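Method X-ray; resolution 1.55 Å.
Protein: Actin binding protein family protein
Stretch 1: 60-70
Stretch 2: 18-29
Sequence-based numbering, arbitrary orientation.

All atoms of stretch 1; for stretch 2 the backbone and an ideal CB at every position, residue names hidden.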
ATOM      1  N   GLU A  60      -9.459  23.453  -4.863  1.00 14.07           N
ATOM      2  CA  GLU A  60      -9.046  22.875  -6.175  1.00 13.91           C
ATOM      3  C   GLU A  60      -9.683  21.499  -6.320  1.00 13.96           C
ATOM      4  O   GLU A  60      -9.331  20.597  -5.579  1.00 15.10           O
ATOM      5  CB  GLU A  60      -7.528  22.757  -6.236  1.00 17.91           C
ATOM      6  CG  GLU A  60      -6.820  24.101  -6.243  1.00 21.93           C
ATOM      7  CD  GLU A  60      -5.329  24.055  -6.564  1.00 39.00           C
ATOM      8  OE1 GLU A  60      -4.798  22.954  -6.869  1.00 46.35           O
ATOM      9  OE2 GLU A  60      -4.694  25.123  -6.480  1.00 42.85           O
ATOM     10  N   PRO A  61     -10.636  21.293  -7.251  1.00 13.41           N
ATOM     11  CA  PRO A  61     -11.209  19.976  -7.451  1.00 11.86           C
ATOM     12  C   PRO A  61     -10.126  18.960  -7.819  1.00 12.61           C
ATOM     13  O   PRO A  61      -9.208  19.247  -8.520  1.00 14.38           O
ATOM     14  CB  PRO A  61     -12.244  20.169  -8.555  1.00 15.82           C
ATOM     15  CG  PRO A  61     -12.553  21.649  -8.527  1.00 17.03           C
ATOM     16  CD  PRO A  61     -11.251  22.302  -8.124  1.00 15.15           C
ATOM     17  N   SER A  62     -10.298  17.734  -7.326  1.00 12.12           N
ATOM     18  CA  SER A  62      -9.456  16.599  -7.761  1.00 12.32           C
ATOM     19  C   SER A  62     -10.214  15.309  -7.562  1.00 12.71           C
ATOM     20  O   SER A  62     -11.211  15.285  -6.808  1.00 11.92           O
ATOM     21  CB  SER A  62      -8.092  16.558  -7.117  1.00 12.79           C
ATOM     22  OG  SER A  62      -8.156  16.341  -5.721  1.00 15.64           O
ATOM     23  N   TYR A  63      -9.784  14.282  -8.271  1.00 13.60           N
ATOM     24  CA  TYR A  63     -10.277  12.913  -8.070  1.00 11.20           C
ATOM     25  C   TYR A  63      -9.224  12.087  -7.355  1.00 13.18           C
ATOM     26  O   TYR A  63      -8.027  12.227  -7.614  1.00 12.50           O
ATOM     27  CB  TYR A  63     -10.551  12.238  -9.399  1.00 14.08           C
ATOM     28  CG  TYR A  63     -11.519  12.950 -10.297  1.00 11.77           C
ATOM     29  CD1 TYR A  63     -12.859  13.030  -9.984  1.00 12.77           C
ATOM     30  CD2 TYR A  63     -11.099  13.493 -11.499  1.00 12.45           C
ATOM     31  CE1 TYR A  63     -13.763  13.651 -10.832  1.00 12.85           C
ATOM     32  CE2 TYR A  63     -11.990  14.081 -12.371  1.00 14.77           C
ATOM     33  CZ  TYR A  63     -13.325  14.175 -12.043  1.00 15.56           C
ATOM     34  OH  TYR A  63     -14.164  14.801 -12.924  1.00 16.07           O
ATOM     35  N   ILE A  64      -9.682  11.155  -6.530  1.00 11.06           N
ATOM     36  CA  ILE A  64      -8.795  10.117  -5.937  1.00 13.23           C
ATOM     37  C   ILE A  64      -9.392   8.760  -6.283  1.00 14.59           C
ATOM     38  O   ILE A  64     -10.547   8.526  -5.969  1.00 13.22           O
ATOM     39  CB  ILE A  64      -8.681  10.205  -4.407  1.00 15.60           C
ATOM     40  CG1 ILE A  64      -8.347  11.605  -3.897  1.00 22.31           C
ATOM     41  CG2 ILE A  64      -7.678   9.152  -3.943  1.00 16.73           C
ATOM     42  CD1 ILE A  64      -6.948  11.980  -4.103  1.00 22.15           C
ATOM     43  N   LEU A  65      -8.619   7.925  -6.965  1.00 13.61           N
ATOM     44  CA  LEU A  65      -8.973   6.512  -7.197  1.00 12.37           C
ATOM     45  C   LEU A  65      -8.329   5.713  -6.076  1.00 10.57           C
ATOM     46  O   LEU A  65      -7.102   5.643  -6.042  1.00 12.52           O
ATOM     47  CB  LEU A  65      -8.481   6.083  -8.573  1.00 13.44           C
ATOM     48  CG  LEU A  65      -8.964   6.956  -9.717  1.00 19.69           C
ATOM     49  CD1 LEU A  65      -8.380   6.492 -11.029  1.00 19.72           C
ATOM     50  CD2 LEU A  65     -10.474   6.976  -9.764  1.00 24.28           C
ATOM     51  N   PHE A  66      -9.141   5.237  -5.151  1.00 13.04           N
ATOM     52  CA  PHE A  66      -8.665   4.662  -3.878  1.00 14.55           C
ATOM     53  C   PHE A  66      -8.989   3.164  -3.880  1.00 11.80           C
ATOM     54  O   PHE A  66     -10.139   2.752  -3.915  1.00 12.83           O
ATOM     55  CB  PHE A  66      -9.308   5.389  -2.708  1.00 12.10           C
ATOM     56  CG  PHE A  66      -8.645   5.105  -1.390  1.00 12.24           C
ATOM     57  CD1 PHE A  66      -8.945   3.940  -0.710  1.00 12.47           C
ATOM     58  CD2 PHE A  66      -7.759   6.010  -0.824  1.00 10.55           C
ATOM     59  CE1 PHE A  66      -8.358   3.674   0.512  1.00 13.51           C
ATOM     60  CE2 PHE A  66      -7.135   5.715   0.380  1.00 13.83           C
ATOM     61  CZ  PHE A  66      -7.446   4.557   1.046  1.00 12.07           C
ATOM     62  N   ARG A  67      -7.957   2.359  -3.799  1.00 11.09           N
ATOM     63  CA  ARG A  67      -8.088   0.887  -3.904  1.00 12.43           C
ATOM     64  C   ARG A  67      -8.617   0.311  -2.588  1.00 13.23           C
ATOM     65  O   ARG A  67      -8.078   0.643  -1.534  1.00 15.11           O
ATOM     66  CB  ARG A  67      -6.736   0.274  -4.256  1.00 13.27           C
ATOM     67  CG  ARG A  67      -6.819  -1.209  -4.578  1.00 14.47           C
ATOM     68  CD  ARG A  67      -5.474  -1.829  -4.912  1.00 15.79           C
ATOM     69  NE  ARG A  67      -4.488  -1.583  -3.871  1.00 16.39           N
ATOM     70  CZ  ARG A  67      -4.426  -2.188  -2.692  1.00 19.11           C
ATOM     71  NH1 ARG A  67      -5.310  -3.115  -2.361  1.00 20.06           N
ATOM     72  NH2 ARG A  67      -3.470  -1.875  -1.836  1.00 19.10           N
ATOM     73  N   THR A  68      -9.650  -0.518  -2.655  1.00 13.07           N
ATOM     74  CA  THR A  68     -10.179  -1.230  -1.471  1.00 13.87           C
ATOM     75  C   THR A  68      -9.383  -2.513  -1.257  1.00 14.40           C
ATOM     76  O   THR A  68      -8.471  -2.828  -2.046  1.00 17.27           O
ATOM     77  CB  THR A  68     -11.672  -1.567  -1.587  1.00 14.68           C
ATOM     78  OG1 THR A  68     -11.861  -2.676  -2.468  1.00 17.12           O
ATOM     79  CG2 THR A  68     -12.487  -0.376  -2.037  1.00 17.32           C
ATOM     80  N   GLU A  69      -9.762  -3.308  -0.245  1.00 17.76           N
ATOM     81  CA  GLU A  69      -9.181  -4.652   0.011  1.00 18.55           C
ATOM     82  C   GLU A  69      -9.997  -5.760  -0.657  1.00 17.95           C
ATOM     83  O   GLU A  69      -9.644  -6.932  -0.490  1.00 22.27           O
ATOM     84  CB  GLU A  69      -9.117  -4.897   1.516  1.00 24.08           C
ATOM     85  CG  GLU A  69      -8.078  -4.049   2.217  1.00 32.49           C
ATOM     86  CD  GLU A  69      -6.688  -4.205   1.635  1.00 41.84           C
ATOM     87  OE1 GLU A  69      -6.197  -5.347   1.556  1.00 35.27           O
ATOM     88  OE2 GLU A  69      -6.137  -3.200   1.194  1.00 32.58           O
ATOM     89  N   THR A  70     -11.074  -5.406  -1.358  1.00 19.28           N
ATOM     90  CA  THR A  70     -11.978  -6.395  -1.981  1.00 20.16           C
ATOM     91  C   THR A  70     -11.465  -6.673  -3.393  1.00 18.48           C
ATOM     92  O   THR A  70     -11.257  -5.724  -4.146  1.00 18.22           O
ATOM     93  CB  THR A  70     -13.433  -5.916  -1.934  1.00 26.47           C
ATOM     94  OG1 THR A  70     -13.788  -5.867  -0.551  1.00 29.74           O
ATOM     95  CG2 THR A  70     -14.376  -6.840  -2.669  1.00 29.62           C
ATOM     96  N   UNK A  18      -1.598  -5.343  -9.956  1.00 23.22           N
ATOM     97  CA  UNK A  18      -0.394  -5.660  -9.133  1.00 20.09           C
ATOM     98  C   UNK A  18      -0.696  -5.433  -7.657  1.00 18.43           C
ATOM     99  O   UNK A  18       0.068  -5.925  -6.833  1.00 22.34           O
ATOM    100  CB  UNK A  18       0.803  -4.805  -9.556  1.00 20.09           C
ATOM    101  N   UNK A  19      -1.755  -4.679  -7.332  1.00 21.53           N
ATOM    102  CA  UNK A  19      -2.156  -4.416  -5.939  1.00 19.21           C
ATOM    103  C   UNK A  19      -1.110  -3.635  -5.161  1.00 20.17           C
ATOM    104  O   UNK A  19      -1.203  -3.621  -3.932  1.00 21.74           O
ATOM    105  CB  UNK A  19      -2.438  -5.735  -5.217  1.00 19.21           C
ATOM    106  N   UNK A  20      -0.166  -2.959  -5.839  1.00 18.70           N
ATOM    107  CA  UNK A  20       1.136  -2.533  -5.252  1.00 25.24           C
ATOM    108  C   UNK A  20       1.161  -1.019  -5.013  1.00 26.18           C
ATOM    109  O   UNK A  20       2.238  -0.418  -5.020  1.00 28.50           O
ATOM    110  CB  UNK A  20       2.295  -2.928  -6.170  1.00 25.24           C
ATOM    111  N   UNK A  21       0.017  -0.451  -4.709  1.00 16.71           N
ATOM    112  CA  UNK A  21      -0.144   0.959  -4.316  1.00 15.73           C
ATOM    113  C   UNK A  21      -1.547   1.129  -3.799  1.00 14.70           C
ATOM    114  O   UNK A  21      -2.343   0.177  -3.948  1.00 16.56           O
ATOM    115  CB  UNK A  21       0.130   1.915  -5.478  1.00 15.73           C
ATOM    116  N   UNK A  22      -1.871   2.297  -3.265  1.00 14.16           N
ATOM    117  CA  UNK A  22      -3.192   2.513  -2.647  1.00 13.21           C
ATOM    118  C   UNK A  22      -4.045   3.455  -3.494  1.00 11.10           C
ATOM    119  O   UNK A  22      -5.249   3.180  -3.636  1.00 13.64           O
ATOM    120  CB  UNK A  22      -3.037   3.080  -1.234  1.00 13.21           C
ATOM    121  N   UNK A  23      -3.523   4.608  -3.908  1.00 11.75           N
ATOM    122  CA  UNK A  23      -4.401   5.534  -4.643  1.00 11.51           C
ATOM    123  C   UNK A  23      -3.642   6.384  -5.650  1.00 10.82           C
ATOM    124  O   UNK A  23      -2.438   6.561  -5.566  1.00 13.03           O
ATOM    125  CB  UNK A  23      -5.137   6.449  -3.663  1.00 11.51           C
ATOM    126  N   UNK A  24      -4.436   6.890  -6.579  1.00 10.80           N
ATOM    127  CA  UNK A  24      -3.981   7.793  -7.665  1.00 12.53           C
ATOM    128  C   UNK A  24      -4.834   9.043  -7.580  1.00 11.44           C
ATOM    129  O   UNK A  24      -6.047   8.936  -7.579  1.00 13.16           O
ATOM    130  CB  UNK A  24      -4.092   7.142  -9.045  1.00 12.53           C
ATOM    131  N   UNK A  25      -4.198  10.189  -7.440  1.00 12.88           N
ATOM    132  CA  UNK A  25      -4.905  11.481  -7.510  1.00 11.46           C
ATOM    133  C   UNK A  25      -4.839  11.918  -8.959  1.00 11.93           C
ATOM    134  O   UNK A  25      -3.745  11.762  -9.568  1.00 14.81           O
ATOM    135  CB  UNK A  25      -4.296  12.531  -6.578  1.00 11.46           C
ATOM    136  N   UNK A  26      -5.953  12.391  -9.500  1.00 13.07           N
ATOM    137  CA  UNK A  26      -5.993  12.831 -10.908  1.00 13.15           C
ATOM    138  C   UNK A  26      -6.685  14.184 -10.990  1.00 12.97           C
ATOM    139  O   UNK A  26      -7.576  14.464 -10.189  1.00 13.79           O
ATOM    140  CB  UNK A  26      -6.714  11.808 -11.788  1.00 13.15           C
ATOM    141  N   UNK A  27      -6.294  15.000 -11.954  1.00 14.85           N
ATOM    142  CA  UNK A  27      -6.959  16.290 -12.224  1.00 14.48           C
ATOM    143  C   UNK A  27      -7.180  16.421 -13.722  1.00 13.82           C
ATOM    144  O   UNK A  27      -6.495  15.754 -14.519  1.00 15.75           O
ATOM    145  CB  UNK A  27      -6.134  17.466 -11.697  1.00 14.48           C
ATOM    146  N   UNK A  28      -8.089  17.310 -14.089  1.00 15.08           N
ATOM    147  CA  UNK A  28      -8.356  17.619 -15.514  1.00 15.25           C
ATOM    148  C   UNK A  28      -7.336  18.674 -15.953  1.00 18.53           C
ATOM    149  O   UNK A  28      -7.317  19.795 -15.403  1.00 21.08           O
ATOM    150  CB  UNK A  28      -9.787  18.116 -15.728  1.00 15.25           C
ATOM    151  N   UNK A  29      -6.528  18.312 -16.946  1.00 17.60           N
ATOM    152  CA  UNK A  29      -5.416  19.121 -17.493  1.00 20.15           C
ATOM    153  C   UNK A  29      -5.553  19.036 -19.005  1.00 22.29           C
ATOM    154  O   UNK A  29      -5.621  17.914 -19.536  1.00 21.87           O
ATOM    155  CB  UNK A  29      -4.046  18.630 -17.022  1.00 20.15           C
TER

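The strand of stretch 1 runs antiparallel to strand 23-29 and, as in any beta strand, its residues alternate between two faces of the sheet, with Ile 64 and Phe 66 on one and Tyr 63 and Leu 65 on the other.

Position 18 has nothing of stretch 1 near its ideal CB, so many residues would fit; it is Ser 18.

At 19 phi is 64°, a value that favours glycine. The residue is Gly 19, and its O lies over one face of the Arg 67 guanidinium, 3.5 Å from Arg 67 NH2.

Position 20 points away from stretch 1, which sets little limit on it; Asn 20 stands here.

Position 21 also points away, and its extended angles (-169°/174°) are easy for glycine. What matters is the carbonyl: Arg 67 donates to the O of residue 21 from NE at 2.8 Å and from NH2 at 3.2 Å. The residue is Gly 21.

At 22 the CB points away, yet Phe 66 offers a ring face and Glu 69 a carboxylate farther off. A long, flexible cation, lysine or arginine, could reach back to the acid. Arg 22 makes the turn with chi2 and chi3 both p. Its CD packs over the Phe 66 ring, 4.0 Å from the centroid, and NH1 forms a salt bridge with Glu 69 OE2 at 2.8 Å while also donating to Arg 67 O at 2.9 Å. Its guanidinium lies flat on that of Arg 67.

Position 23 pairs with Phe 66 on the face that also carries Ile 64, so a large apolar or aromatic residue suits it. Phe 23 places CD1 3.6 Å from Ile 64 CG2, and its ring lies nearly parallel to that of Phe 66 but slid aside, with little overlap.

Position 24 faces the other way, beside Leu 65; an aliphatic, often beta-branched, residue would fit. It is Ile 24, whose main chain closes a pair of hydrogen bonds: Leu 65 N to Ile 24 O at 2.8 Å, and Ile 24 N to Leu 65 O at 3.0 Å.

Position 25 has Ile 64 beside its CB and the Ser 62 hydroxyl farther along, favouring a long side chain with an apolar stem and polar tip. Gln 25, extended in chi1 and chi2, brings CG to 3.7 Å from Ile 64 CD1 and donates from NE2 to Ser 62 OG at 3.1 Å.

Position 26 pairs with Tyr 63, and its CB lies on the Tyr 63 and Leu 65 face, 4.4 Å from Tyr 63 O; small or medium residues could fit. Ala 26 leaves the work to the backbone: its N donates to Tyr 63 O at 2.8 Å.

Position 27 points sideways; a beta-branched residue could touch Ser 62, as Thr 27 does with CG2, 3.8 Å from Ser 62 CB.

At 28 an aliphatic chain could reach Tyr 63; Ile 28 CG1 lies 4.2 Å from Tyr 63 CE2.

Position 29 is out of reach: Val 29.

Stretch 2 18-29: SGNGRFIQATIV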
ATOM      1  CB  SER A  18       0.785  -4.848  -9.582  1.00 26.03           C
ATOM      2  OG  SER A  18       0.972  -4.963 -10.988  1.00 34.70           O
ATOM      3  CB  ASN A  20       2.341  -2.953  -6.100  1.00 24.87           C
ATOM      4  CG  ASN A  20       2.311  -2.415  -7.516  1.00 28.03           C
ATOM      5  OD1 ASN A  20       1.332  -1.795  -7.942  1.00 30.03           O
ATOM      6  ND2 ASN A  20       3.377  -2.668  -8.256  1.00 29.92           N
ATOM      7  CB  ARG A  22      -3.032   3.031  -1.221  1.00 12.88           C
ATOM      8  CG  ARG A  22      -4.369   3.263  -0.532  1.00 13.10           C
ATOM      9  CD  ARG A  22      -5.227   2.012  -0.381  1.00 15.43           C
ATOM     10  NE  ARG A  22      -4.629   1.082   0.558  1.00 15.52           N
ATOM     11  CZ  ARG A  22      -5.073  -0.135   0.811  1.00 17.09           C
ATOM     12  NH1 ARG A  22      -6.123  -0.626   0.172  1.00 17.92           N
ATOM     13  NH2 ARG A  22      -4.439  -0.893   1.689  1.00 18.58           N
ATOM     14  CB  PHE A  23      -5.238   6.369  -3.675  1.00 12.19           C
ATOM     15  CG  PHE A  23      -4.546   7.372  -2.797  1.00 12.43           C
ATOM     16  CD1 PHE A  23      -4.172   8.610  -3.274  1.00 14.56           C
ATOM     17  CD2 PHE A  23      -4.442   7.139  -1.438  1.00 14.76           C
ATOM     18  CE1 PHE A  23      -3.668   9.567  -2.415  1.00 15.17           C
ATOM     19  CE2 PHE A  23      -3.943   8.105  -0.579  1.00 16.30           C
ATOM     20  CZ  PHE A  23      -3.553   9.316  -1.071  1.00 16.11           C
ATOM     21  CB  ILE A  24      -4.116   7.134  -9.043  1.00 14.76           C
ATOM     22  CG1 ILE A  24      -3.338   5.821  -9.110  1.00 15.66           C
ATOM     23  CG2 ILE A  24      -3.698   8.121 -10.123  1.00 15.15           C
ATOM     24  CD1 ILE A  24      -3.710   4.939 -10.302  1.00 20.71           C
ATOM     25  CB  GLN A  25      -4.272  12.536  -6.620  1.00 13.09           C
ATOM     26  CG  GLN A  25      -5.052  13.847  -6.606  1.00 15.85           C
ATOM     27  CD  GLN A  25      -4.408  14.813  -5.648  1.00 18.25           C
ATOM     28  OE1 GLN A  25      -3.198  14.796  -5.452  1.00 16.51           O
ATOM     29  NE2 GLN A  25      -5.219  15.664  -5.060  1.00 15.61           N
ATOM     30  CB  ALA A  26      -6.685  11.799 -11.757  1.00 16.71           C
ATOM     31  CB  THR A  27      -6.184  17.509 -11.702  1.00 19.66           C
ATOM     32  OG1 THR A  27      -4.903  17.562 -12.330  1.00 22.25           O
ATOM     33  CG2 THR A  27      -5.995  17.462 -10.203  1.00 20.16           C
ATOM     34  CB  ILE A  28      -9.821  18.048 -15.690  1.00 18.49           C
ATOM     35  CG1 ILE A  28     -10.757  16.951 -15.182  1.00 18.09           C
ATOM     36  CG2 ILE A  28     -10.085  18.427 -17.137  1.00 23.63           C
ATOM     37  CD1 ILE A  28     -12.237  17.304 -15.187  1.00 21.08           C
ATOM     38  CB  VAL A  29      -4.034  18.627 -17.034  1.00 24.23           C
ATOM     39  CG1 VAL A  29      -2.919  19.426 -17.700  1.00 28.11           C
ATOM     40  CG2 VAL A  29      -3.882  18.694 -15.532  1.00 28.96           C
TER
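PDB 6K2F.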